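Local coordinates for protein 2-phospho-L-lactate guanylyltransferase (Methanosarcina mazei, PDB 2I5E) that probably catalyses the guanylylation of (2S)-2-phospholactate by GTP, releasing diphosphate, a step in the biosynthesis of coenzyme F420, at residues 38-43 against 49-54; 78-83 against 91-96. All coordinates share one frame; numbering follows the deposited sequence.

How the contacts relate
Contact 1 and contact 2 lie on opposite faces of one mixed sheet, their centres 12 Å apart. Helix 25-45 packs over Val51 and Ile53, and helix 76-86 covers the other face. The alternate residues of each strand meet the other helix: Leu54 CD2 packs 3.7 Å from Leu80 CD2, and Leu43 CD2 lies 3.9 Å from Leu92 CD2. A probable hydrogen bond joins Asp52 OD2 to Tyr83 OH, though its modelled length of 2.4 Å is doubtfully short. A Tris molecule, probably from the crystallisation liquor, hydrogen-bonds to Leu54 O and lies about 5 Å from the Leu80 side chain, possibly marking a pocket.

Contact 1: residues 38-43 against 49-54; sequences QVISSL and EQVDIL
A backbone hydrogen bond of 2.8 Å from Ser42 N to Gln38 O belongs to the helix that brings Ile40 and Leu43 onto Val51. This is the connecting helix of a beta-alpha-beta crossover: helix 25-45 follows strand 5-9 and leads back to strand 50-55, which lies beside strand 5-9 and parallel to it in the Rossmann-like sheet of this probable nucleotidyltransferase of the GT-A clan. The helix therefore runs nearly antiparallel to strand 50-55, at 155°, with the two short axes 9.4 Å apart at their closest. Between the segments the interface is wholly apolar, and the four residues that touch are all buried. Ile40 and Leu43, three residues apart, fall on the same side of the helix, while Val51 and Ile53, two apart, share one face of the strand.

The two isoleucines meet by their ends alone, CD1 of Ile40 lying 3.8 Å from CD1 of Ile53, with the side chains crossing at about a right angle. Their long, flexible branches suit positions where neither CB points straight across: Ile53 reaches the helix because CG1 and CD1 extend its chain (chi2 172°). Ile8 of strand 5-9 is touched by Ile40, Leu43 and Val51 alike, which joins this contact to the neighbouring strand.

On the other face of strand 50-55, Asp52 OD1 forms a salt bridge with Arg68. The hydroxyl of Ser42, a small polar residue in a buried place, is satisfied by Leu101 O. Val51 serves Leu43 with both methyls, as its compact beta-branched shape allows. With CG1 opposite the backbone N (chi1 174°), that methyl meets Leu43 CD1 at 3.8 Å, while Val51 CG2 sits 3.9 Å from Leu43 CB.

Contact 2: residues 78-83 against 91-96; sequences EALNRY and VLIVMA
Apolar contacts between Leu80 and Ile93 and between Tyr83 and Val91 carry the whole meeting of helix and strand. At the first pair, Leu80 straddles one methyl: its CD1 lies 4.0 Å from Ile93 CG2 and its CD2 4.1 Å from the same Ile93 CG2. The forked end of leucine suits this grip, and the short CG2 branch of isoleucine gives it something to close upon.

The aromatic contact is made at a ring edge. Val91 CG1 lies near the plane of the Tyr83 ring, 3.8 Å from Tyr83 CE2, so neither face of the ring is used here; Val91 CG2 stands slightly farther, 4.2 Å from Tyr83 CE2. Beta-branched valine suits this edge, its two methyls flanking the ring plane. With CG opposite the backbone N (chi1 -175°), the Tyr83 ring leans toward the sheet and across its strands, touching Arg5 and Val7 of strand 5-9. Tyrosine suits the place, offering an apolar ring edge to Val91 while its hydroxyl reaches Asp52.

Among the polar groups, Asn81 ND2 bonds to Val139 O, tying the helix to a loop, and backbone bonds join Leu92 to Arg5 and Val7. Leucine and tyrosine three residues apart on helix 76-86, against alternate residues of central strand 91-94, make the layered helix-on-sheet packing of a Rossmann-like alpha/beta fold.

Contact 1: residues 38-43 against 49-54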
loop_
_atom_site.group_PDB
_atom_site.type_symbol
_atom_site.label_atom_id
_atom_site.label_comp_id
_atom_site.label_asym_id
_atom_site.label_seq_id
_atom_site.Cartn_x
_atom_site.Cartn_y
_atom_site.Cartn_z
ATOM N N GLN A 38 16.154 -11.224 4.882
ATOM C CA GLN A 38 15.561 -10.133 5.628
ATOM C C GLN A 38 14.199 -10.529 6.279
ATOM O O GLN A 38 13.915 -10.183 7.439
ATOM C CB GLN A 38 15.360 -8.948 4.689
ATOM C CG GLN A 38 16.675 -8.201 4.234
ATOM C CD GLN A 38 16.390 -6.764 3.979
ATOM O OE1 GLN A 38 16.213 -6.321 2.834
ATOM N NE2 GLN A 38 16.255 -6.018 5.064
ATOM N N VAL A 39 13.354 -11.237 5.519
ATOM C CA VAL A 39 12.114 -11.866 6.122
ATOM C C VAL A 39 12.375 -12.815 7.276
ATOM O O VAL A 39 11.695 -12.667 8.304
ATOM C CB VAL A 39 11.232 -12.561 5.070
ATOM C CG1 VAL A 39 9.987 -13.171 5.688
ATOM C CG2 VAL A 39 10.958 -11.582 3.943
ATOM N N ILE A 40 13.333 -13.746 7.133
ATOM C CA ILE A 40 13.684 -14.626 8.226
ATOM C C ILE A 40 14.241 -13.796 9.410
ATOM O O ILE A 40 13.856 -13.992 10.547
ATOM C CB ILE A 40 14.766 -15.707 7.874
ATOM C CG1 ILE A 40 14.298 -16.675 6.791
ATOM C CG2 ILE A 40 15.178 -16.438 9.144
ATOM C CD1 ILE A 40 15.457 -17.298 5.942
ATOM N N SER A 41 15.063 -12.816 9.139
ATOM C CA SER A 41 15.463 -11.933 10.253
ATOM C C SER A 41 14.278 -11.191 10.917
ATOM O O SER A 41 14.238 -11.003 12.167
ATOM C CB SER A 41 16.496 -10.944 9.767
ATOM O OG SER A 41 16.844 -10.134 10.902
ATOM N N SER A 42 13.267 -10.770 10.133
ATOM C CA SER A 42 12.110 -10.182 10.845
ATOM C C SER A 42 11.319 -11.141 11.700
ATOM O O SER A 42 10.793 -10.749 12.771
ATOM C CB SER A 42 11.185 -9.403 9.949
ATOM O OG SER A 42 11.834 -8.262 9.555
ATOM N N LEU A 43 11.204 -12.378 11.245
ATOM C CA LEU A 43 10.493 -13.397 12.000
ATOM C C LEU A 43 11.247 -13.679 13.303
ATOM O O LEU A 43 10.626 -13.869 14.350
ATOM C CB LEU A 43 10.294 -14.695 11.183
ATOM C CG LEU A 43 9.450 -14.494 9.924
ATOM C CD1 LEU A 43 9.522 -15.680 8.891
ATOM C CD2 LEU A 43 7.998 -14.163 10.273
ATOM N N GLU A 49 10.059 -18.810 17.382
ATOM C CA GLU A 49 11.037 -19.804 17.744
ATOM C C GLU A 49 11.479 -20.562 16.513
ATOM O O GLU A 49 12.672 -20.549 16.204
ATOM C CB GLU A 49 10.593 -20.668 18.960
ATOM C CG GLU A 49 11.423 -21.975 19.159
ATOM C CD GLU A 49 11.061 -22.796 20.431
ATOM O OE1 GLU A 49 10.298 -22.324 21.293
ATOM O OE2 GLU A 49 11.537 -23.939 20.543
ATOM N N GLN A 50 10.609 -21.195 15.759
ATOM C CA GLN A 50 11.168 -21.610 14.454
ATOM C C GLN A 50 10.360 -21.370 13.162
ATOM O O GLN A 50 9.120 -21.322 13.108
ATOM C CB GLN A 50 12.024 -22.946 14.510
ATOM C CG GLN A 50 11.722 -24.152 13.496
ATOM C CD GLN A 50 11.815 -25.583 14.167
ATOM O OE1 GLN A 50 12.633 -26.440 13.764
ATOM N NE2 GLN A 50 10.944 -25.837 15.163
ATOM N N VAL A 51 11.166 -21.198 12.135
ATOM C CA VAL A 51 10.764 -20.725 10.849
ATOM C C VAL A 51 11.096 -21.867 9.946
ATOM O O VAL A 51 12.206 -22.367 9.976
ATOM C CB VAL A 51 11.590 -19.490 10.501
ATOM C CG1 VAL A 51 11.324 -19.004 9.086
ATOM C CG2 VAL A 51 11.351 -18.405 11.528
ATOM N N ASP A 52 10.129 -22.285 9.145
ATOM C CA ASP A 52 10.374 -23.238 8.074
ATOM C C ASP A 52 10.446 -22.531 6.703
ATOM O O ASP A 52 9.752 -21.506 6.450
ATOM C CB ASP A 52 9.227 -24.248 8.087
ATOM C CG ASP A 52 9.023 -24.873 9.477
ATOM O OD1 ASP A 52 10.033 -25.262 10.086
ATOM O OD2 ASP A 52 7.876 -24.975 9.951
ATOM N N ILE A 53 11.216 -23.063 5.774
ATOM C CA ILE A 53 11.232 -22.470 4.455
ATOM C C ILE A 53 10.720 -23.580 3.646
ATOM O O ILE A 53 11.239 -24.637 3.780
ATOM C CB ILE A 53 12.649 -22.140 4.063
ATOM C CG1 ILE A 53 13.182 -21.044 4.964
ATOM C CG2 ILE A 53 12.707 -21.741 2.641
ATOM C CD1 ILE A 53 14.613 -20.810 4.764
ATOM N N LEU A 54 9.690 -23.412 2.831
ATOM C CA LEU A 54 9.170 -24.546 2.079
ATOM C C LEU A 54 9.499 -24.326 0.596
ATOM O O LEU A 54 8.989 -23.392 -0.062
ATOM C CB LEU A 54 7.664 -24.627 2.363
ATOM C CG LEU A 54 6.815 -25.743 1.776
ATOM C CD1 LEU A 54 7.108 -27.025 2.583
ATOM C CD2 LEU A 54 5.407 -25.295 1.947
#

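Contact 2: residues 78-83 against 91-96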
loop_
_atom_site.group_PDB
_atom_site.type_symbol
_atom_site.label_atom_id
_atom_site.label_comp_id
_atom_site.label_asym_id
_atom_site.label_seq_id
_atom_site.Cartn_x
_atom_site.Cartn_y
_atom_site.Cartn_z
ATOM N N GLU A 78 -0.643 -26.841 -2.886
ATOM C CA GLU A 78 -0.640 -28.212 -2.386
ATOM C C GLU A 78 0.327 -28.385 -1.225
ATOM O O GLU A 78 -0.057 -28.907 -0.183
ATOM C CB GLU A 78 -0.279 -29.171 -3.503
ATOM C CG GLU A 78 -1.044 -30.432 -3.384
ATOM C CD GLU A 78 -1.329 -31.026 -4.758
ATOM O OE1 GLU A 78 -0.339 -31.423 -5.434
ATOM O OE2 GLU A 78 -2.550 -31.051 -5.156
ATOM N N ALA A 79 1.570 -27.936 -1.431
ATOM C CA ALA A 79 2.560 -27.900 -0.373
ATOM C C ALA A 79 2.071 -27.174 0.878
ATOM O O ALA A 79 2.105 -27.734 2.018
ATOM C CB ALA A 79 3.813 -27.255 -0.899
ATOM N N LEU A 80 1.555 -25.949 0.713
ATOM C CA LEU A 80 1.102 -25.215 1.909
ATOM C C LEU A 80 -0.038 -25.878 2.584
ATOM O O LEU A 80 -0.180 -25.805 3.846
ATOM C CB LEU A 80 0.764 -23.721 1.630
ATOM C CG LEU A 80 1.993 -22.815 1.322
ATOM C CD1 LEU A 80 1.416 -21.469 0.842
ATOM C CD2 LEU A 80 2.913 -22.568 2.524
ATOM N N ASN A 81 -0.889 -26.493 1.781
ATOM C CA ASN A 81 -2.089 -27.095 2.366
ATOM C C ASN A 81 -1.757 -28.413 3.128
ATOM O O ASN A 81 -2.319 -28.648 4.212
ATOM C CB ASN A 81 -3.150 -27.280 1.323
ATOM C CG ASN A 81 -4.038 -26.064 1.200
ATOM O OD1 ASN A 81 -4.399 -25.440 2.187
ATOM N ND2 ASN A 81 -4.407 -25.711 -0.048
ATOM N N ARG A 82 -0.774 -29.193 2.620
ATOM C CA ARG A 82 -0.136 -30.284 3.409
ATOM C C ARG A 82 0.523 -29.827 4.759
ATOM O O ARG A 82 0.223 -30.335 5.822
ATOM C CB ARG A 82 0.841 -31.052 2.504
ATOM C CG ARG A 82 1.259 -32.475 2.998
ATOM C CD ARG A 82 2.105 -33.186 1.909
ATOM N NE ARG A 82 3.532 -33.185 2.221
ATOM C CZ ARG A 82 4.400 -34.126 1.811
ATOM N NH1 ARG A 82 3.972 -35.147 1.049
ATOM N NH2 ARG A 82 5.705 -34.043 2.139
ATOM N N TYR A 83 1.334 -28.762 4.720
ATOM C CA TYR A 83 1.908 -28.166 5.905
ATOM C C TYR A 83 0.805 -27.746 6.896
ATOM O O TYR A 83 0.870 -28.034 8.098
ATOM C CB TYR A 83 2.728 -26.970 5.445
ATOM C CG TYR A 83 3.507 -26.274 6.540
ATOM C CD1 TYR A 83 4.838 -26.567 6.747
ATOM C CD2 TYR A 83 2.882 -25.370 7.401
ATOM C CE1 TYR A 83 5.528 -25.910 7.736
ATOM C CE2 TYR A 83 3.590 -24.725 8.396
ATOM C CZ TYR A 83 4.913 -24.998 8.513
ATOM O OH TYR A 83 5.615 -24.348 9.481
ATOM N N VAL A 91 -0.428 -21.004 12.436
ATOM C CA VAL A 91 0.561 -20.918 11.304
ATOM C C VAL A 91 0.521 -19.494 10.714
ATOM O O VAL A 91 -0.527 -19.032 10.305
ATOM C CB VAL A 91 0.250 -22.012 10.175
ATOM C CG1 VAL A 91 1.170 -21.860 8.850
ATOM C CG2 VAL A 91 0.376 -23.442 10.731
ATOM N N LEU A 92 1.663 -18.803 10.681
ATOM C CA LEU A 92 1.885 -17.595 9.880
ATOM C C LEU A 92 2.600 -18.075 8.624
ATOM O O LEU A 92 3.671 -18.690 8.699
ATOM C CB LEU A 92 2.801 -16.647 10.641
ATOM C CG LEU A 92 3.198 -15.314 10.024
ATOM C CD1 LEU A 92 1.904 -14.471 9.794
ATOM C CD2 LEU A 92 4.213 -14.604 10.982
ATOM N N ILE A 93 1.949 -17.893 7.482
ATOM C CA ILE A 93 2.503 -18.039 6.156
ATOM C C ILE A 93 2.939 -16.680 5.635
ATOM O O ILE A 93 2.134 -15.774 5.555
ATOM C CB ILE A 93 1.460 -18.631 5.180
ATOM C CG1 ILE A 93 0.865 -19.936 5.770
ATOM C CG2 ILE A 93 2.046 -18.728 3.756
ATOM C CD1 ILE A 93 -0.374 -20.489 4.883
ATOM N N VAL A 94 4.253 -16.490 5.428
ATOM C CA VAL A 94 4.706 -15.189 4.982
ATOM C C VAL A 94 5.493 -15.318 3.667
ATOM O O VAL A 94 6.395 -16.083 3.590
ATOM C CB VAL A 94 5.677 -14.517 6.017
ATOM C CG1 VAL A 94 5.792 -13.043 5.809
ATOM C CG2 VAL A 94 5.354 -14.789 7.406
HETATM N N MSE A 95 5.194 -14.502 2.660
HETATM C CA MSE A 95 5.971 -14.498 1.440
HETATM C C MSE A 95 7.388 -14.037 1.640
HETATM O O MSE A 95 7.626 -13.224 2.475
HETATM C CB MSE A 95 5.257 -13.624 0.446
HETATM C CG MSE A 95 3.749 -14.189 0.243
HETATM SE SE MSE A 95 3.442 -16.150 0.706
HETATM C CE MSE A 95 3.805 -16.111 -0.945
ATOM N N ALA A 96 8.300 -14.444 0.741
ATOM C CA ALA A 96 9.749 -14.151 0.901
ATOM C C ALA A 96 10.132 -12.779 0.263
ATOM O O ALA A 96 11.298 -12.490 0.176
ATOM C CB ALA A 96 10.505 -15.245 0.233
#